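Local coordinates for protein chitinase (Chromobacterium violaceum, PDB 4TXG) that probably hydrolyses the glycosidic linkages of chitin, at residues F391-Y397 with R456-P462; N410-Y414 with Q587-W591; D658-G664 with K678-R684. All blocks are in the same frame, centred on the assembly; numbering follows the deposited sequence.

Contact 1: F391-Y397 with R456-P462. With CS (cesium ion), chain D.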
ATOM      1  N   PHE A 391      -7.481  -6.991   1.759  1.00  7.20           N
ATOM      2  CA  PHE A 391      -7.408  -5.552   1.544  1.00  6.34           C
ATOM      3  C   PHE A 391      -5.990  -5.134   1.211  1.00  7.21           C
ATOM      4  O   PHE A 391      -5.052  -5.926   1.359  1.00  6.08           O
ATOM      5  CB  PHE A 391      -7.951  -4.755   2.757  1.00  6.51           C
ATOM      6  CG  PHE A 391      -7.281  -5.055   4.078  1.00  6.62           C
ATOM      7  CD1 PHE A 391      -6.076  -4.457   4.417  1.00  8.16           C
ATOM      8  CD2 PHE A 391      -7.900  -5.876   5.013  1.00  6.93           C
ATOM      9  CE1 PHE A 391      -5.478  -4.693   5.653  1.00 10.64           C
ATOM     10  CE2 PHE A 391      -7.300  -6.134   6.252  1.00  8.90           C
ATOM     11  CZ  PHE A 391      -6.090  -5.535   6.570  1.00 10.00           C
ATOM     12  N   VAL A 392      -5.837  -3.903   0.728  1.00  5.95           N
ATOM     13  CA  VAL A 392      -4.506  -3.369   0.470  1.00  5.76           C
ATOM     14  C   VAL A 392      -4.205  -2.233   1.428  1.00  6.31           C
ATOM     15  O   VAL A 392      -5.106  -1.551   1.885  1.00  8.48           O
ATOM     16  CB  VAL A 392      -4.338  -2.862  -0.984  1.00  5.62           C
ATOM     17  CG1 VAL A 392      -4.460  -4.031  -1.960  1.00  9.32           C
ATOM     18  CG2 VAL A 392      -5.342  -1.766  -1.326  1.00  5.66           C
ATOM     19  N   ASN A 393      -2.922  -2.069   1.735  1.00  5.68           N
ATOM     20  CA  ASN A 393      -2.420  -0.930   2.488  1.00  7.07           C
ATOM     21  C   ASN A 393      -1.616  -0.089   1.527  1.00  5.52           C
ATOM     22  O   ASN A 393      -0.508  -0.475   1.143  1.00  7.01           O
ATOM     23  CB  ASN A 393      -1.555  -1.394   3.659  1.00  9.01           C
ATOM     24  CG  ASN A 393      -2.331  -2.242   4.643  1.00 10.26           C
ATOM     25  OD1 ASN A 393      -3.448  -1.892   5.015  1.00 12.95           O
ATOM     26  ND2 ASN A 393      -1.767  -3.374   5.032  1.00 14.84           N
ATOM     27  N   VAL A 394      -2.176   1.041   1.111  1.00  5.48           N
ATOM     28  CA  VAL A 394      -1.546   1.820   0.053  1.00  5.36           C
ATOM     29  C   VAL A 394      -0.441   2.685   0.651  1.00  8.30           C
ATOM     30  O   VAL A 394      -0.687   3.437   1.594  1.00  7.52           O
ATOM     31  CB  VAL A 394      -2.565   2.714  -0.688  1.00  7.97           C
ATOM     32  CG1 VAL A 394      -1.840   3.533  -1.765  1.00  8.17           C
ATOM     33  CG2 VAL A 394      -3.693   1.859  -1.295  1.00  7.78           C
ATOM     34  N   MET A 395       0.771   2.570   0.114  1.00  7.99           N
ATOM     35  CA  MET A 395       1.916   3.292   0.663  1.00  5.37           C
ATOM     36  C   MET A 395       1.946   4.706   0.089  1.00  8.21           C
ATOM     37  O   MET A 395       2.823   5.078  -0.706  1.00  8.18           O
ATOM     38  CB  MET A 395       3.217   2.528   0.391  1.00  8.05           C
ATOM     39  CG  MET A 395       3.280   1.236   1.210  1.00  9.46           C
ATOM     40  SD  MET A 395       4.787   0.262   0.964  1.00 16.32           S
ATOM     41  CE  MET A 395       4.616  -0.103  -0.777  1.00  7.09           C
ATOM     42  N   SER A 396       0.940   5.473   0.497  1.00  7.69           N
ATOM     43  CA  SER A 396       0.776   6.865   0.098  1.00  7.31           C
ATOM     44  C   SER A 396       1.639   7.770   0.975  1.00  9.77           C
ATOM     45  O   SER A 396       1.159   8.686   1.641  1.00 14.03           O
ATOM     46  CB  SER A 396      -0.703   7.267   0.167  1.00  6.32           C
ATOM     47  OG  SER A 396      -1.350   6.681   1.288  1.00  8.38           O
ATOM     48  N   TYR A 397       2.928   7.467   0.972  1.00  8.81           N
ATOM     49  CA  TYR A 397       3.936   8.279   1.624  1.00 11.03           C
ATOM     50  C   TYR A 397       5.230   7.998   0.878  1.00 11.92           C
ATOM     51  O   TYR A 397       5.242   7.176  -0.044  1.00 10.20           O
ATOM     52  CB  TYR A 397       4.047   7.964   3.123  1.00  8.40           C
ATOM     53  CG  TYR A 397       4.035   6.479   3.500  1.00 11.61           C
ATOM     54  CD1 TYR A 397       5.055   5.621   3.099  1.00 13.48           C
ATOM     55  CD2 TYR A 397       3.013   5.954   4.278  1.00 11.71           C
ATOM     56  CE1 TYR A 397       5.042   4.271   3.452  1.00 13.42           C
ATOM     57  CE2 TYR A 397       2.999   4.611   4.642  1.00 15.80           C
ATOM     58  CZ  TYR A 397       4.020   3.779   4.226  1.00 13.44           C
ATOM     59  OH  TYR A 397       4.006   2.446   4.582  1.00 14.61           O
ATOM     60  N   ARG A 456     -12.116  -2.344   0.817  1.00  6.93           N
ATOM     61  CA  ARG A 456     -10.910  -3.168   0.788  1.00  6.45           C
ATOM     62  C   ARG A 456      -9.666  -2.333   0.506  1.00  7.32           C
ATOM     63  O   ARG A 456      -8.624  -2.873   0.154  1.00  7.23           O
ATOM     64  CB  ARG A 456     -11.058  -4.309  -0.247  1.00  6.74           C
ATOM     65  CG  ARG A 456     -12.066  -5.378   0.229  1.00  7.11           C
ATOM     66  CD  ARG A 456     -12.451  -6.428  -0.820  1.00  9.04           C
ATOM     67  NE  ARG A 456     -11.294  -7.125  -1.373  1.00  7.57           N
ATOM     68  CZ  ARG A 456     -11.207  -7.491  -2.647  1.00  8.16           C
ATOM     69  NH1 ARG A 456     -12.218  -7.239  -3.472  1.00  7.94           N
ATOM     70  NH2 ARG A 456     -10.116  -8.099  -3.103  1.00  7.93           N
ATOM     71  N   VAL A 457      -9.779  -1.018   0.684  1.00  5.94           N
ATOM     72  CA  VAL A 457      -8.629  -0.125   0.521  1.00  7.73           C
ATOM     73  C   VAL A 457      -8.347   0.640   1.815  1.00  9.04           C
ATOM     74  O   VAL A 457      -9.266   1.203   2.408  1.00  8.35           O
ATOM     75  CB  VAL A 457      -8.859   0.904  -0.614  1.00  7.44           C
ATOM     76  CG1 VAL A 457      -7.637   1.801  -0.787  1.00  7.92           C
ATOM     77  CG2 VAL A 457      -9.189   0.190  -1.934  1.00  9.11           C
ATOM     78  N   ASN A 458      -7.089   0.660   2.246  1.00  5.69           N
ATOM     79  CA  ASN A 458      -6.671   1.514   3.364  1.00  6.15           C
ATOM     80  C   ASN A 458      -5.521   2.400   2.916  1.00  6.65           C
ATOM     81  O   ASN A 458      -4.614   1.936   2.232  1.00  6.59           O
ATOM     82  CB  ASN A 458      -6.259   0.672   4.568  1.00  7.10           C
ATOM     83  CG  ASN A 458      -7.266  -0.423   4.864  1.00 10.39           C
ATOM     84  OD1 ASN A 458      -8.309  -0.185   5.461  1.00  8.66           O
ATOM     85  ND2 ASN A 458      -6.972  -1.622   4.404  1.00 12.88           N
ATOM     86  N   MET A 459      -5.555   3.673   3.293  1.00  5.88           N
ATOM     87  CA  MET A 459      -4.526   4.600   2.837  1.00  5.98           C
ATOM     88  C   MET A 459      -3.467   4.827   3.910  1.00  7.72           C
ATOM     89  O   MET A 459      -3.796   5.012   5.085  1.00  7.61           O
ATOM     90  CB  MET A 459      -5.165   5.930   2.428  1.00  8.85           C
ATOM     91  CG  MET A 459      -6.218   5.775   1.332  1.00  8.79           C
ATOM     92  SD  MET A 459      -5.678   4.839  -0.109  1.00  8.26           S
ATOM     93  CE  MET A 459      -4.341   5.868  -0.719  1.00  7.58           C
ATOM     94  N   GLY A 460      -2.199   4.822   3.502  1.00  8.98           N
ATOM     95  CA  GLY A 460      -1.104   4.986   4.448  1.00  8.36           C
ATOM     96  C   GLY A 460      -0.752   6.436   4.747  1.00  7.51           C
ATOM     97  O   GLY A 460      -0.835   7.298   3.878  1.00  7.89           O
ATOM     98  N   VAL A 461      -0.341   6.691   5.986  1.00  5.13           N
ATOM     99  CA  VAL A 461       0.220   7.980   6.378  1.00  5.21           C
ATOM    100  C   VAL A 461       1.519   7.734   7.144  1.00  7.45           C
ATOM    101  O   VAL A 461       1.684   6.672   7.769  1.00  7.97           O
ATOM    102  CB  VAL A 461      -0.744   8.793   7.272  1.00  8.73           C
ATOM    103  CG1 VAL A 461      -2.039   9.101   6.531  1.00  9.35           C
ATOM    104  CG2 VAL A 461      -1.019   8.057   8.588  1.00  8.74           C
ATOM    105  N   PRO A 462       2.453   8.697   7.092  1.00  7.49           N
ATOM    106  CA  PRO A 462       3.738   8.526   7.776  1.00  8.90           C
ATOM    107  C   PRO A 462       3.751   9.116   9.180  1.00  9.04           C
ATOM    108  O   PRO A 462       3.182  10.183   9.391  1.00  8.44           O
ATOM    109  CB  PRO A 462       4.702   9.301   6.878  1.00  8.44           C
ATOM    110  CG  PRO A 462       3.860  10.459   6.403  1.00  7.18           C
ATOM    111  CD  PRO A 462       2.460   9.894   6.223  1.00  7.86           C
TER
HETATM  112 CS    CS D 803       8.088   1.543   1.293  1.00 55.60          CS
HETATM  113  O   HOH W   1       6.597   1.263   4.378  1.00 27.16           O
HETATM  114  O   HOH W   2      10.942   2.212   3.019  1.00 33.82           O
HETATM  115  O   HOH W   3       9.877   2.098  -1.185  1.00 29.07           O
HETATM  116  O   HOH W   4       7.467  -0.759   3.581  1.00 18.72           O
HETATM  117  O   HOH W   5       8.386   4.226   1.236  1.00 42.96           O
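Two parallel barrel strands, 391-395 and 457-462, lie side by side here near the centre of the chain, their axes 4.6 Å apart at closest and inclined at 28°. The backbone ladder rises in the parallel pattern: Val392 N bonds Arg456 O (3.0 Å), Asn458 N returns to Val392 O (3.0 Å), Val394 N meets Asn458 O (2.8 Å), and Gly460 N reaches Val394 O (2.8 Å). Asn458 ND2 adds a second donor to Val392 O at 3.1 Å, while its OD1 is held by Arg155. These are the sixth and seventh parallel strands of the (beta/alpha)8 TIM barrel of family 18, joined by a crossover through helix 441-448. Asn393 and Asn458 face the barrel interior, touching Ile157 across it. On the outer face Val394 CG1 packs against Met459 CE (3.6 Å) and Val394 CG2 against Val457 CG1 (4.0 Å), beneath Tyr445 and Tyr448 of that helix. Further along, Ser396 OG donates to Gly460 O (2.7 Å). Gly460 has no room for a side chain, since an ideal CB would lie 2.6 Å from Val394 O and 3.0 Å from Tyr397 CE2. Met395 turns away from the partner strand, and its SD binds a cesium ion at 3.6 Å together with Glu314, the glutamate that ends the family's DxxDxDxE signature.

Contact 2: N410-Y414 with Q587-W591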
ATOM      1  N   ASN A 410       5.909  14.687   1.862  1.00  8.03           N
ATOM      2  CA  ASN A 410       6.104  13.251   1.840  1.00  8.66           C
ATOM      3  C   ASN A 410       4.822  12.499   1.444  1.00 13.24           C
ATOM      4  O   ASN A 410       4.871  11.431   0.831  1.00  9.48           O
ATOM      5  CB  ASN A 410       6.593  12.804   3.221  1.00  8.24           C
ATOM      6  CG  ASN A 410       6.917  11.338   3.266  1.00 14.87           C
ATOM      7  OD1 ASN A 410       6.179  10.545   3.833  1.00 27.22           O
ATOM      8  ND2 ASN A 410       8.011  10.964   2.636  1.00 15.63           N
ATOM      9  N   ALA A 411       3.671  13.089   1.757  1.00  8.40           N
ATOM     10  CA  ALA A 411       2.406  12.373   1.648  1.00  7.20           C
ATOM     11  C   ALA A 411       1.238  13.315   1.355  1.00  6.75           C
ATOM     12  O   ALA A 411       0.235  13.292   2.061  1.00  8.96           O
ATOM     13  CB  ALA A 411       2.145  11.599   2.934  1.00  9.56           C
ATOM     14  N   ALA A 412       1.374  14.155   0.333  1.00  6.00           N
ATOM     15  CA  ALA A 412       0.285  15.073  -0.011  1.00  6.11           C
ATOM     16  C   ALA A 412      -1.047  14.338  -0.185  1.00  7.35           C
ATOM     17  O   ALA A 412      -1.100  13.285  -0.813  1.00  8.08           O
ATOM     18  CB  ALA A 412       0.626  15.844  -1.292  1.00  6.54           C
ATOM     19  N   LEU A 413      -2.123  14.891   0.369  1.00  6.24           N
ATOM     20  CA  LEU A 413      -3.453  14.321   0.128  1.00  6.26           C
ATOM     21  C   LEU A 413      -3.908  14.566  -1.314  1.00  8.14           C
ATOM     22  O   LEU A 413      -4.448  13.671  -1.967  1.00  7.31           O
ATOM     23  CB  LEU A 413      -4.480  14.917   1.090  1.00  8.00           C
ATOM     24  CG  LEU A 413      -5.931  14.464   0.907  1.00  8.13           C
ATOM     25  CD1 LEU A 413      -6.047  12.952   1.036  1.00  8.81           C
ATOM     26  CD2 LEU A 413      -6.836  15.159   1.917  1.00  9.61           C
ATOM     27  N   TYR A 414      -3.703  15.795  -1.781  1.00  8.39           N
ATOM     28  CA  TYR A 414      -4.162  16.241  -3.097  1.00  6.51           C
ATOM     29  C   TYR A 414      -3.045  16.792  -3.973  1.00 10.17           C
ATOM     30  O   TYR A 414      -1.994  17.186  -3.483  1.00  9.52           O
ATOM     31  CB  TYR A 414      -5.188  17.366  -2.958  1.00  7.46           C
ATOM     32  CG  TYR A 414      -6.506  17.039  -2.304  1.00  7.52           C
ATOM     33  CD1 TYR A 414      -7.200  15.874  -2.610  1.00  6.90           C
ATOM     34  CD2 TYR A 414      -7.094  17.949  -1.426  1.00  9.71           C
ATOM     35  CE1 TYR A 414      -8.427  15.606  -2.032  1.00  7.15           C
ATOM     36  CE2 TYR A 414      -8.313  17.691  -0.840  1.00  7.84           C
ATOM     37  CZ  TYR A 414      -8.979  16.523  -1.151  1.00  7.67           C
ATOM     38  OH  TYR A 414     -10.199  16.279  -0.572  1.00  7.65           O
ATOM     39  N   GLN A 587      -7.430  16.319   8.634  1.00  8.55           N
ATOM     40  CA  GLN A 587      -7.869  16.572   7.267  1.00  8.56           C
ATOM     41  C   GLN A 587      -7.964  15.254   6.468  1.00  9.13           C
ATOM     42  O   GLN A 587      -8.939  15.019   5.762  1.00  8.38           O
ATOM     43  CB  GLN A 587      -6.922  17.584   6.585  1.00 10.97           C
ATOM     44  CG  GLN A 587      -7.350  17.977   5.171  1.00 12.80           C
ATOM     45  CD  GLN A 587      -6.722  19.271   4.654  1.00 11.46           C
ATOM     46  OE1 GLN A 587      -5.884  19.893   5.312  1.00 10.02           O
ATOM     47  NE2 GLN A 587      -7.132  19.679   3.448  1.00  8.31           N
ATOM     48  N   LYS A 588      -6.978  14.372   6.614  1.00  6.79           N
ATOM     49  CA  LYS A 588      -7.017  13.083   5.922  1.00  7.14           C
ATOM     50  C   LYS A 588      -8.114  12.185   6.480  1.00  7.96           C
ATOM     51  O   LYS A 588      -8.769  11.450   5.735  1.00  7.11           O
ATOM     52  CB  LYS A 588      -5.664  12.382   6.018  1.00  5.84           C
ATOM     53  CG  LYS A 588      -4.603  13.069   5.157  1.00  9.77           C
ATOM     54  CD  LYS A 588      -3.251  12.376   5.267  1.00  9.71           C
ATOM     55  CE  LYS A 588      -2.198  13.110   4.438  1.00 11.84           C
ATOM     56  NZ  LYS A 588      -0.879  12.389   4.450  1.00  9.39           N
ATOM     57  N   ALA A 589      -8.323  12.261   7.792  1.00  6.99           N
ATOM     58  CA  ALA A 589      -9.358  11.466   8.438  1.00  8.21           C
ATOM     59  C   ALA A 589     -10.745  11.874   7.948  1.00  9.00           C
ATOM     60  O   ALA A 589     -11.617  11.024   7.770  1.00  8.11           O
ATOM     61  CB  ALA A 589      -9.270  11.601   9.957  1.00  9.79           C
ATOM     62  N   ALA A 590     -10.954  13.169   7.727  1.00  7.06           N
ATOM     63  CA  ALA A 590     -12.236  13.626   7.199  1.00  8.95           C
ATOM     64  C   ALA A 590     -12.463  13.045   5.809  1.00  7.11           C
ATOM     65  O   ALA A 590     -13.570  12.615   5.475  1.00  7.50           O
ATOM     66  CB  ALA A 590     -12.298  15.154   7.158  1.00  8.92           C
ATOM     67  N   TRP A 591     -11.393  13.028   5.018  1.00  6.77           N
ATOM     68  CA  TRP A 591     -11.422  12.509   3.653  1.00  6.56           C
ATOM     69  C   TRP A 591     -11.716  11.001   3.633  1.00  6.36           C
ATOM     70  O   TRP A 591     -12.456  10.516   2.779  1.00  6.81           O
ATOM     71  CB  TRP A 591     -10.090  12.840   2.968  1.00  6.32           C
ATOM     72  CG  TRP A 591      -9.904  12.273   1.581  1.00  8.34           C
ATOM     73  CD1 TRP A 591     -10.200  12.874   0.397  1.00  9.22           C
ATOM     74  CD2 TRP A 591      -9.359  10.988   1.261  1.00  6.31           C
ATOM     75  NE1 TRP A 591      -9.869  12.036  -0.655  1.00  7.32           N
ATOM     76  CE2 TRP A 591      -9.357  10.872  -0.146  1.00  6.12           C
ATOM     77  CE3 TRP A 591      -8.862   9.930   2.030  1.00  6.50           C
ATOM     78  CZ2 TRP A 591      -8.887   9.734  -0.797  1.00  7.71           C
ATOM     79  CZ3 TRP A 591      -8.395   8.799   1.380  1.00  8.43           C
ATOM     80  CH2 TRP A 591      -8.415   8.710  -0.019  1.00  8.37           C
TER
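Leu413, with more surface covered than any other residue here, illustrates how a loop can seal against a barrel helix. Its CD1 sits over the face of Trp591, 3.9 Å from the centroid of the five-membered ring and 11° off the ring normal, a well-formed CH-pi contact; Leu413 CD2 reaches Gln587 CG at 4.3 Å. Trp591 is also approached at its edge, where Tyr414 OH comes 3.5 Å from Trp591 CD1, while Trp591 NE1 is hydrogen-bonded to Asp442. Segment 410-414 belongs to the long connection after barrel strand 391-395, and helix 582-594 is the one that directly precedes the last barrel strand, 599-603, so the contact joins consecutive beta/alpha units of the TIM barrel, although 173 residues separate the segments. Lys588 spans the rest of the gap: beyond its first torsion the side chain is fully extended, carrying NZ to the backbone, where it donates to Ala411 O at 2.8 Å. The same ammonium forms a salt bridge with Glu580, and Ala411 CB lies 3.5 Å from Lys588 NZ.

Contact 3: D658-G664 with K678-R684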
ATOM      1  N   ASP A 658     -22.577 -14.739 -19.320  1.00 10.69           N
ATOM      2  CA  ASP A 658     -21.167 -15.092 -19.152  1.00 11.78           C
ATOM      3  C   ASP A 658     -20.321 -14.549 -20.296  1.00 12.81           C
ATOM      4  O   ASP A 658     -20.020 -15.257 -21.257  1.00 14.56           O
ATOM      5  CB  ASP A 658     -20.985 -16.604 -19.049  1.00 11.90           C
ATOM      6  CG  ASP A 658     -19.678 -16.984 -18.386  1.00 18.88           C
ATOM      7  OD1 ASP A 658     -18.805 -16.098 -18.208  1.00 16.41           O
ATOM      8  OD2 ASP A 658     -19.524 -18.175 -18.041  1.00 23.37           O
ATOM      9  N   VAL A 659     -19.972 -13.274 -20.182  1.00  9.87           N
ATOM     10  CA  VAL A 659     -19.060 -12.625 -21.109  1.00 10.98           C
ATOM     11  C   VAL A 659     -17.851 -12.200 -20.288  1.00 10.45           C
ATOM     12  O   VAL A 659     -18.002 -11.634 -19.200  1.00 12.05           O
ATOM     13  CB  VAL A 659     -19.715 -11.416 -21.806  1.00 11.34           C
ATOM     14  CG1 VAL A 659     -18.700 -10.650 -22.651  1.00  9.47           C
ATOM     15  CG2 VAL A 659     -20.877 -11.899 -22.673  1.00 12.23           C
ATOM     16  N   GLY A 660     -16.661 -12.515 -20.785  1.00 10.84           N
ATOM     17  CA  GLY A 660     -15.435 -12.212 -20.068  1.00 11.92           C
ATOM     18  C   GLY A 660     -14.704 -11.029 -20.668  1.00 11.27           C
ATOM     19  O   GLY A 660     -14.727 -10.827 -21.883  1.00 12.48           O
ATOM     20  N   PHE A 661     -14.051 -10.248 -19.810  1.00  9.37           N
ATOM     21  CA  PHE A 661     -13.291  -9.074 -20.234  1.00  8.82           C
ATOM     22  C   PHE A 661     -11.908  -9.076 -19.604  1.00 13.33           C
ATOM     23  O   PHE A 661     -11.779  -9.328 -18.405  1.00 12.15           O
ATOM     24  CB  PHE A 661     -13.979  -7.770 -19.822  1.00  9.83           C
ATOM     25  CG  PHE A 661     -15.301  -7.523 -20.476  1.00 14.48           C
ATOM     26  CD1 PHE A 661     -16.451  -8.151 -20.013  1.00 14.39           C
ATOM     27  CD2 PHE A 661     -15.407  -6.620 -21.522  1.00 14.65           C
ATOM     28  CE1 PHE A 661     -17.674  -7.906 -20.603  1.00 13.82           C
ATOM     29  CE2 PHE A 661     -16.635  -6.373 -22.116  1.00 16.80           C
ATOM     30  CZ  PHE A 661     -17.767  -7.021 -21.657  1.00 15.53           C
ATOM     31  N   SER A 662     -10.878  -8.756 -20.382  1.00 14.43           N
ATOM     32  CA  SER A 662      -9.562  -8.539 -19.779  1.00 14.31           C
ATOM     33  C   SER A 662      -8.660  -7.658 -20.631  1.00 16.30           C
ATOM     34  O   SER A 662      -8.697  -7.719 -21.862  1.00 12.89           O
ATOM     35  CB  SER A 662      -8.865  -9.876 -19.508  1.00 20.35           C
ATOM     36  OG  SER A 662      -8.764 -10.651 -20.684  1.00 25.31           O
ATOM     37  N   LEU A 663      -7.864  -6.830 -19.956  1.00 15.75           N
ATOM     38  CA  LEU A 663      -6.813  -6.053 -20.609  1.00 11.89           C
ATOM     39  C   LEU A 663      -5.508  -6.817 -20.517  1.00 15.81           C
ATOM     40  O   LEU A 663      -5.171  -7.335 -19.456  1.00 17.69           O
ATOM     41  CB  LEU A 663      -6.662  -4.672 -19.958  1.00  9.72           C
ATOM     42  CG  LEU A 663      -7.838  -3.717 -20.062  1.00 13.82           C
ATOM     43  CD1 LEU A 663      -7.564  -2.420 -19.302  1.00 11.80           C
ATOM     44  CD2 LEU A 663      -8.122  -3.433 -21.541  1.00 15.65           C
ATOM     45  N   GLY A 664      -4.771  -6.888 -21.624  1.00 12.67           N
ATOM     46  CA  GLY A 664      -3.504  -7.598 -21.645  1.00 13.41           C
ATOM     47  C   GLY A 664      -2.617  -7.100 -22.772  1.00 12.66           C
ATOM     48  O   GLY A 664      -2.913  -6.083 -23.395  1.00 14.25           O
ATOM     49  N   LYS A 678      -4.374  -4.448 -25.036  1.00 11.65           N
ATOM     50  CA  LYS A 678      -5.453  -4.983 -25.847  1.00 12.81           C
ATOM     51  C   LYS A 678      -6.601  -5.425 -24.944  1.00 13.39           C
ATOM     52  O   LYS A 678      -6.376  -6.115 -23.950  1.00 12.93           O
ATOM     53  CB  LYS A 678      -4.934  -6.157 -26.679  1.00 19.00           C
ATOM     54  CG  LYS A 678      -5.872  -6.651 -27.755  1.00 31.14           C
ATOM     55  CD  LYS A 678      -5.182  -7.713 -28.600  1.00 41.08           C
ATOM     56  CE  LYS A 678      -3.926  -7.163 -29.260  1.00 47.33           C
ATOM     57  NZ  LYS A 678      -3.066  -8.256 -29.792  1.00 54.52           N
ATOM     58  N   LEU A 679      -7.823  -5.019 -25.279  1.00 12.67           N
ATOM     59  CA  LEU A 679      -9.012  -5.510 -24.581  1.00 11.08           C
ATOM     60  C   LEU A 679      -9.560  -6.746 -25.292  1.00 13.29           C
ATOM     61  O   LEU A 679      -9.866  -6.700 -26.485  1.00 14.70           O
ATOM     62  CB  LEU A 679     -10.084  -4.421 -24.500  1.00 12.93           C
ATOM     63  CG  LEU A 679     -11.459  -4.815 -23.941  1.00 15.14           C
ATOM     64  CD1 LEU A 679     -11.368  -5.256 -22.485  1.00 15.18           C
ATOM     65  CD2 LEU A 679     -12.462  -3.671 -24.108  1.00 16.16           C
ATOM     66  N   THR A 680      -9.658  -7.859 -24.572  1.00 10.06           N
ATOM     67  CA  THR A 680     -10.222  -9.075 -25.153  1.00 13.03           C
ATOM     68  C   THR A 680     -11.579  -9.339 -24.528  1.00 13.55           C
ATOM     69  O   THR A 680     -11.718  -9.325 -23.308  1.00 12.19           O
ATOM     70  CB  THR A 680      -9.314 -10.303 -24.947  1.00 14.06           C
ATOM     71  OG1 THR A 680      -8.070 -10.101 -25.636  1.00 13.58           O
ATOM     72  CG2 THR A 680      -9.986 -11.568 -25.491  1.00 14.23           C
ATOM     73  N   ILE A 681     -12.578  -9.553 -25.376  1.00 12.23           N
ATOM     74  CA  ILE A 681     -13.936  -9.841 -24.922  1.00 12.75           C
ATOM     75  C   ILE A 681     -14.292 -11.233 -25.408  1.00 12.41           C
ATOM     76  O   ILE A 681     -14.143 -11.523 -26.595  1.00 13.61           O
ATOM     77  CB  ILE A 681     -14.962  -8.816 -25.467  1.00 13.95           C
ATOM     78  CG1 ILE A 681     -14.571  -7.385 -25.079  1.00 15.51           C
ATOM     79  CG2 ILE A 681     -16.375  -9.163 -24.984  1.00 12.63           C
ATOM     80  CD1 ILE A 681     -15.364  -6.312 -25.832  1.00 16.50           C
ATOM     81  N   VAL A 682     -14.727 -12.101 -24.499  1.00 10.74           N
ATOM     82  CA  VAL A 682     -15.046 -13.479 -24.855  1.00 10.92           C
ATOM     83  C   VAL A 682     -16.504 -13.797 -24.540  1.00 13.59           C
ATOM     84  O   VAL A 682     -16.972 -13.589 -23.416  1.00 12.44           O
ATOM     85  CB  VAL A 682     -14.145 -14.485 -24.104  1.00 14.60           C
ATOM     86  CG1 VAL A 682     -14.413 -15.913 -24.589  1.00 15.18           C
ATOM     87  CG2 VAL A 682     -12.681 -14.121 -24.275  1.00 20.96           C
ATOM     88  N   ASN A 683     -17.220 -14.299 -25.537  1.00 11.97           N
ATOM     89  CA  ASN A 683     -18.605 -14.693 -25.350  1.00 11.91           C
ATOM     90  C   ASN A 683     -18.675 -16.157 -24.909  1.00 14.02           C
ATOM     91  O   ASN A 683     -18.452 -17.056 -25.710  1.00 15.18           O
ATOM     92  CB  ASN A 683     -19.391 -14.455 -26.645  1.00 10.82           C
ATOM     93  CG  ASN A 683     -20.842 -14.873 -26.537  1.00 17.40           C
ATOM     94  OD1 ASN A 683     -21.333 -15.171 -25.451  1.00 14.29           O
ATOM     95  ND2 ASN A 683     -21.544 -14.875 -27.668  1.00 12.52           N
ATOM     96  N   ARG A 684     -18.956 -16.394 -23.629  1.00 12.51           N
ATOM     97  CA  ARG A 684     -19.094 -17.769 -23.128  1.00 14.44           C
ATOM     98  C   ARG A 684     -20.553 -18.159 -22.916  1.00 18.83           C
ATOM     99  O   ARG A 684     -20.860 -19.121 -22.207  1.00 19.98           O
ATOM    100  CB  ARG A 684     -18.320 -17.952 -21.821  1.00 14.40           C
ATOM    101  CG  ARG A 684     -16.838 -17.621 -21.928  1.00 16.67           C
ATOM    102  CD  ARG A 684     -16.108 -17.933 -20.627  1.00 20.41           C
ATOM    103  NE  ARG A 684     -14.887 -17.145 -20.494  1.00 28.52           N
ATOM    104  CZ  ARG A 684     -14.742 -16.132 -19.642  1.00 32.65           C
ATOM    105  NH1 ARG A 684     -15.735 -15.783 -18.828  1.00 34.95           N
ATOM    106  NH2 ARG A 684     -13.596 -15.473 -19.597  1.00 34.84           N
TER
HETATM  107  O   HOH W   6     -10.972 -11.783 -21.934  1.00 21.37           O
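Phe661 lays its ring across Ile681, with CD2 3.7 Å from Ile681 CG1 and Ile681 CG2 over one face, while Leu679 CD1 meets the ring edge, 4.4 Å from Phe661 CD2. The same side of the sheet carries Val659, whose CG1 is 3.6 Å from Ile681 CG2, and Leu663, whose CD2 touches Leu679 CB at 3.7 Å. Beneath this apolar row the backbones pair in regular antiparallel fashion. Gly660 with Val682, Ser662 with Thr680 and Gly664 with Lys678 are the hydrogen-bonded pairs; in the first, each N lies 2.9 Å from the partner's O, Gly660 N to Val682 O and Val682 N to Gly660 O. On the other face a water links Ser662 OG (2.8 Å) and Thr680 O (2.9 Å). Arg684 folds its guanidinium over Gly660 N, so that an ideal CB on Gly660 would lie 2.3 Å from Arg684 NH2, and NH1 forms a salt bridge with Asp658 OD1 at 3.1 Å. Strand 752-758 continues the sheet beyond 678-683. Through Phe661, stacked on Tyr769, this four-stranded sheet, with 659-664 outermost, packs on the six-stranded one, and two sheets packed face to face in this way are characteristic of a beta sandwich.

In the fold
Contacts 1 and 2 belong to one TIM barrel and interlock: their segments alternate along the chain, their centres lie 12 Å apart, and they touch, with Ser396 O 3.3 Å from Ala411 CB and Val461 CG1 3.7 Å from Lys588 CD. Strand pairing and the outer layer around it are thus continuous. The cesium at Met395 and Glu314 marks the region where family 18 enzymes, by their conserved signature, are expected to bind substrate. Contact 3 stands apart in the Chitinase C region, its centre about 30 Å from that of contact 1 and 36 Å from that of contact 2, although Leu663 touches Thr382, in the loop leading into strand 391-395.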